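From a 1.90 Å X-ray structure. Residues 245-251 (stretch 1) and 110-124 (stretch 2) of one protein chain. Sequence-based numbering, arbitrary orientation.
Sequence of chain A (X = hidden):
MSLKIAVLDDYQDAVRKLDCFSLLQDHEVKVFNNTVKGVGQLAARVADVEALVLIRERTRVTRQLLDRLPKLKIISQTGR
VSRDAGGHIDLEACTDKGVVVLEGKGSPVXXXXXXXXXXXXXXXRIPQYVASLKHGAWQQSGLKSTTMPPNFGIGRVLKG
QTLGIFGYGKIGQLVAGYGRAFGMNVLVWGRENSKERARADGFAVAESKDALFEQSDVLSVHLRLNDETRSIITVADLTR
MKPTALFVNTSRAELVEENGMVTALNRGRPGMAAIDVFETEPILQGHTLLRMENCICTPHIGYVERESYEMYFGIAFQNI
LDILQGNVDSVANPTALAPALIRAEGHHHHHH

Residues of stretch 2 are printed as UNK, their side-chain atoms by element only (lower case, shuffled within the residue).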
# COMPACT_ATOMS: atom_id res chain seq x y z
N ALA A 245 16.50 3.31 5.60
CA ALA A 245 15.35 3.73 6.38
C ALA A 245 14.31 4.50 5.58
O ALA A 245 14.63 5.21 4.62
CB ALA A 245 15.80 4.54 7.58
N LEU A 246 13.05 4.31 5.98
CA LEU A 246 11.91 5.04 5.42
C LEU A 246 11.33 6.11 6.38
O LEU A 246 10.97 5.83 7.54
CB LEU A 246 10.84 4.05 4.94
CG LEU A 246 9.45 4.63 4.61
CD1 LEU A 246 9.53 5.37 3.28
CD2 LEU A 246 8.39 3.49 4.59
N PHE A 247 11.27 7.35 5.91
CA PHE A 247 10.64 8.42 6.66
C PHE A 247 9.21 8.68 6.16
O PHE A 247 9.02 8.95 4.98
CB PHE A 247 11.46 9.71 6.55
CG PHE A 247 10.85 10.88 7.27
CD1 PHE A 247 10.89 10.96 8.66
CD2 PHE A 247 10.21 11.89 6.56
CE1 PHE A 247 10.33 12.04 9.32
CE2 PHE A 247 9.64 12.97 7.21
CZ PHE A 247 9.71 13.05 8.60
N VAL A 248 8.22 8.58 7.05
CA VAL A 248 6.81 8.79 6.66
C VAL A 248 6.24 10.03 7.35
O VAL A 248 6.35 10.20 8.57
CB VAL A 248 5.90 7.53 6.97
CG1 VAL A 248 4.47 7.74 6.47
CG2 VAL A 248 6.49 6.25 6.35
N ASN A 249 5.60 10.90 6.57
CA ASN A 249 4.94 12.07 7.14
C ASN A 249 3.59 12.30 6.50
O ASN A 249 3.50 12.86 5.40
CB ASN A 249 5.82 13.33 7.03
CG ASN A 249 5.23 14.53 7.77
OD1 ASN A 249 4.27 14.42 8.52
ND2 ASN A 249 5.82 15.69 7.54
N THR A 250 2.53 11.89 7.20
CA THR A 250 1.19 12.23 6.79
C THR A 250 0.57 13.30 7.71
O THR A 250 -0.64 13.46 7.73
CB THR A 250 0.29 10.97 6.81
OG1 THR A 250 0.23 10.49 8.15
CG2 THR A 250 0.88 9.87 5.95
N SER A 251 1.40 14.03 8.45
CA SER A 251 0.88 15.02 9.40
C SER A 251 0.83 16.42 8.81
O SER A 251 -0.21 16.85 8.28
CB SER A 251 1.68 14.98 10.70
OG SER A 251 1.39 13.82 11.48
N UNK A 110 -9.19 7.00 9.14
CA UNK A 110 -8.78 7.21 7.72
C UNK A 110 -7.34 7.66 7.53
O UNK A 110 -6.64 7.09 6.69
c UNK A 110 -9.73 8.15 6.98
N UNK A 111 -6.88 8.67 8.29
CA UNK A 111 -5.45 8.98 8.16
C UNK A 111 -4.49 7.95 8.74
O UNK A 111 -3.37 7.87 8.29
c UNK A 111 -5.31 10.34 8.86
c UNK A 111 -6.41 10.32 9.89
c UNK A 111 -7.55 9.65 9.17
N UNK A 112 -4.90 7.17 9.75
CA UNK A 112 -4.04 6.10 10.24
C UNK A 112 -3.89 5.00 9.18
O UNK A 112 -2.78 4.50 8.93
c UNK A 112 -4.60 5.48 11.54
N UNK A 113 -4.99 4.61 8.55
CA UNK A 113 -4.93 3.57 7.55
C UNK A 113 -4.13 4.07 6.36
O UNK A 113 -3.38 3.32 5.75
c UNK A 113 -6.31 3.18 7.09
o UNK A 113 -8.95 1.05 8.59
o UNK A 113 -8.53 1.68 6.54
c UNK A 113 -7.04 2.42 8.22
c UNK A 113 -8.26 1.67 7.75
N UNK A 114 -4.30 5.33 6.08
CA UNK A 114 -3.56 5.92 4.94
C UNK A 114 -2.05 5.92 5.21
O UNK A 114 -1.26 5.61 4.30
c UNK A 114 -4.06 7.33 4.69
c UNK A 114 -2.24 8.74 3.54
c UNK A 114 -3.52 6.96 2.21
c UNK A 114 -3.59 7.98 3.38
N UNK A 115 -1.65 6.31 6.41
CA UNK A 115 -0.26 6.17 6.86
C UNK A 115 0.33 4.79 6.60
O UNK A 115 1.43 4.64 6.06
c UNK A 115 1.35 6.46 8.81
c UNK A 115 -0.10 6.54 8.37
o UNK A 115 -0.59 7.86 8.57
N UNK A 116 -0.42 3.76 6.96
CA UNK A 116 0.03 2.38 6.79
C UNK A 116 0.05 1.94 5.34
O UNK A 116 0.92 1.17 4.95
c UNK A 116 1.68 1.10 9.69
c UNK A 116 3.25 -0.60 10.43
c UNK A 116 1.08 0.15 8.84
c UNK A 116 2.76 0.71 10.47
c UNK A 116 1.59 -1.16 8.82
c UNK A 116 -0.11 -1.03 7.37
c UNK A 116 2.68 -1.55 9.61
n UNK A 116 0.85 -1.88 7.92
c UNK A 116 -0.84 1.40 7.60
c UNK A 116 -0.03 0.20 7.93
N UNK A 117 -0.89 2.43 4.55
CA UNK A 117 -0.95 2.14 3.13
C UNK A 117 0.33 2.66 2.49
O UNK A 117 0.92 1.99 1.65
c UNK A 117 -2.20 2.84 2.50
N UNK A 118 0.78 3.83 2.94
CA UNK A 118 2.05 4.42 2.45
C UNK A 118 3.30 3.68 2.91
O UNK A 118 4.23 3.54 2.15
c UNK A 118 1.73 6.86 0.57
c UNK A 118 1.30 6.88 2.04
c UNK A 118 1.48 8.26 2.63
c UNK A 118 2.13 5.89 2.84
N UNK A 119 3.33 3.26 4.18
CA UNK A 119 4.38 2.37 4.71
C UNK A 119 4.55 1.13 3.85
O UNK A 119 5.66 0.84 3.43
c UNK A 119 5.08 0.85 6.62
c UNK A 119 4.10 1.90 6.22
c UNK A 119 4.20 3.07 7.15
N UNK A 120 3.46 0.38 3.63
CA UNK A 120 3.48 -0.82 2.79
C UNK A 120 3.80 -0.52 1.32
O UNK A 120 4.59 -1.23 0.69
c UNK A 120 2.16 -1.58 2.97
s UNK A 120 0.92 -3.36 4.67
c UNK A 120 2.20 -4.62 4.52
c UNK A 120 1.99 -1.95 4.44
N UNK A 121 3.24 0.57 0.79
CA UNK A 121 3.45 0.93 -0.61
C UNK A 121 4.92 1.25 -0.80
O UNK A 121 5.54 0.72 -1.71
c UNK A 121 2.57 2.11 -1.00
N UNK A 122 5.49 2.05 0.10
CA UNK A 122 6.92 2.41 0.03
C UNK A 122 7.85 1.22 0.27
O UNK A 122 8.74 0.93 -0.54
c UNK A 122 7.21 3.56 1.00
N UNK A 123 7.62 0.46 1.33
CA UNK A 123 8.55 -0.66 1.62
C UNK A 123 8.55 -1.74 0.55
O UNK A 123 9.52 -2.50 0.42
c UNK A 123 8.67 -0.45 4.21
n UNK A 123 10.95 -0.60 5.09
c UNK A 123 8.24 -1.30 3.00
o UNK A 123 10.59 0.77 3.36
c UNK A 123 10.16 -0.04 4.18
N UNK A 124 7.46 -1.84 -0.22
CA UNK A 124 7.40 -2.84 -1.28
C UNK A 124 7.57 -2.23 -2.66
O UNK A 124 7.43 -2.94 -3.67
c UNK A 124 7.01 -7.96 -0.50
c UNK A 124 7.37 -5.57 0.09
c UNK A 124 6.09 -4.70 -0.02
n UNK A 124 6.59 -8.24 0.73
n UNK A 124 7.06 -8.91 -1.43
c UNK A 124 6.13 -3.69 -1.23
n UNK A 124 7.37 -6.72 -0.82

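Position 110 has one side-chain carbon and nothing beyond it, out of reach of stretch 1. It is Ala 110. Position 111 has three carbons that close a ring onto the backbone N; the ring makes no close contact with stretch 1. It is Pro 111. Position 112 has a single carbon pointing away. It is Ala 112.

Position 113 has three carbons in a row, the third carrying two oxygens. That carboxylate is Glu 113; both oxygens are hydrogen-bonded elsewhere in the structure. Position 114 has four carbons, forked at the second, so it is Leu 114. Its CA-to-CB bond points sideways, but its end comes nearer, and CD1 lies 4.1 Å from Thr 250 CG2.

At position 115 the first carbon carries one oxygen and one carbon. The oxygen lies near the hydroxyl of Thr 250. This is Thr 115. Its OG1 is 2.8 Å from Thr 250 OG1, and its CG2 is 4.1 Å from Val 248 CG1. OG1 also donates a hydrogen bond back along the helix to Pro 111 O, at 2.8 Å.

Position 116 has one carbon, then fused five- and six-membered rings with eight carbons and one nitrogen. This indole is Trp 116; its CA-to-CB bond points away from stretch 1. Position 117 has one carbon, out of reach: Ala 117. Position 118 has four carbons forked at the second, and its CA-to-CB bond points toward stretch 1. It is Leu 118, with CD1 3.7 Å from Thr 250 CG2.

Position 119 has one carbon carrying two more. Branching at the first carbon, without oxygen, gives Val 119. Its CG2 packs 4.0 Å from Val 248 CG2. Position 120 is an unbranched chain of two carbons, a sulfur and a last carbon. It is Met 120; its CA-to-CB bond points away. Position 121 has one carbon, out of reach: Ala 121.

Position 122 also has one carbon, but this one faces stretch 1. It is Ala 122, and its CB lies 3.7 Å from Leu 246 CD1. Position 123 has three carbons, the third carrying one oxygen and one nitrogen. This amide is Gln 123. Its OE1 is 3.6 Å from Leu 246 CB, a contact with carbon. Position 124 has three carbons, a nitrogen, then a carbon with two more nitrogens. This guanidinium is Arg 124, which does not reach stretch 1.

The helix and the strand run nearly antiparallel, at 155°, with their axes 9.2 Å apart at closest approach. Leu 246, Val 248 and Thr 250 point toward the helix. Strand alternation turns Phe 247 and Asn 249 from it. On the helix, Thr 115, Val 119 and Gln 123 are spaced one turn apart and pair with Thr 250, Val 248 and Leu 246. Leu 118 and Ala 122 widen this surface. Packing is mostly apolar and buries 365 Å² in all. The two threonine hydroxyls meet at one end, a close polar contact between Thr 250 OG1 and Thr 115 OG1 at 2.8 Å.

Stretch 2 110-124: APAELTWALVMAAQR
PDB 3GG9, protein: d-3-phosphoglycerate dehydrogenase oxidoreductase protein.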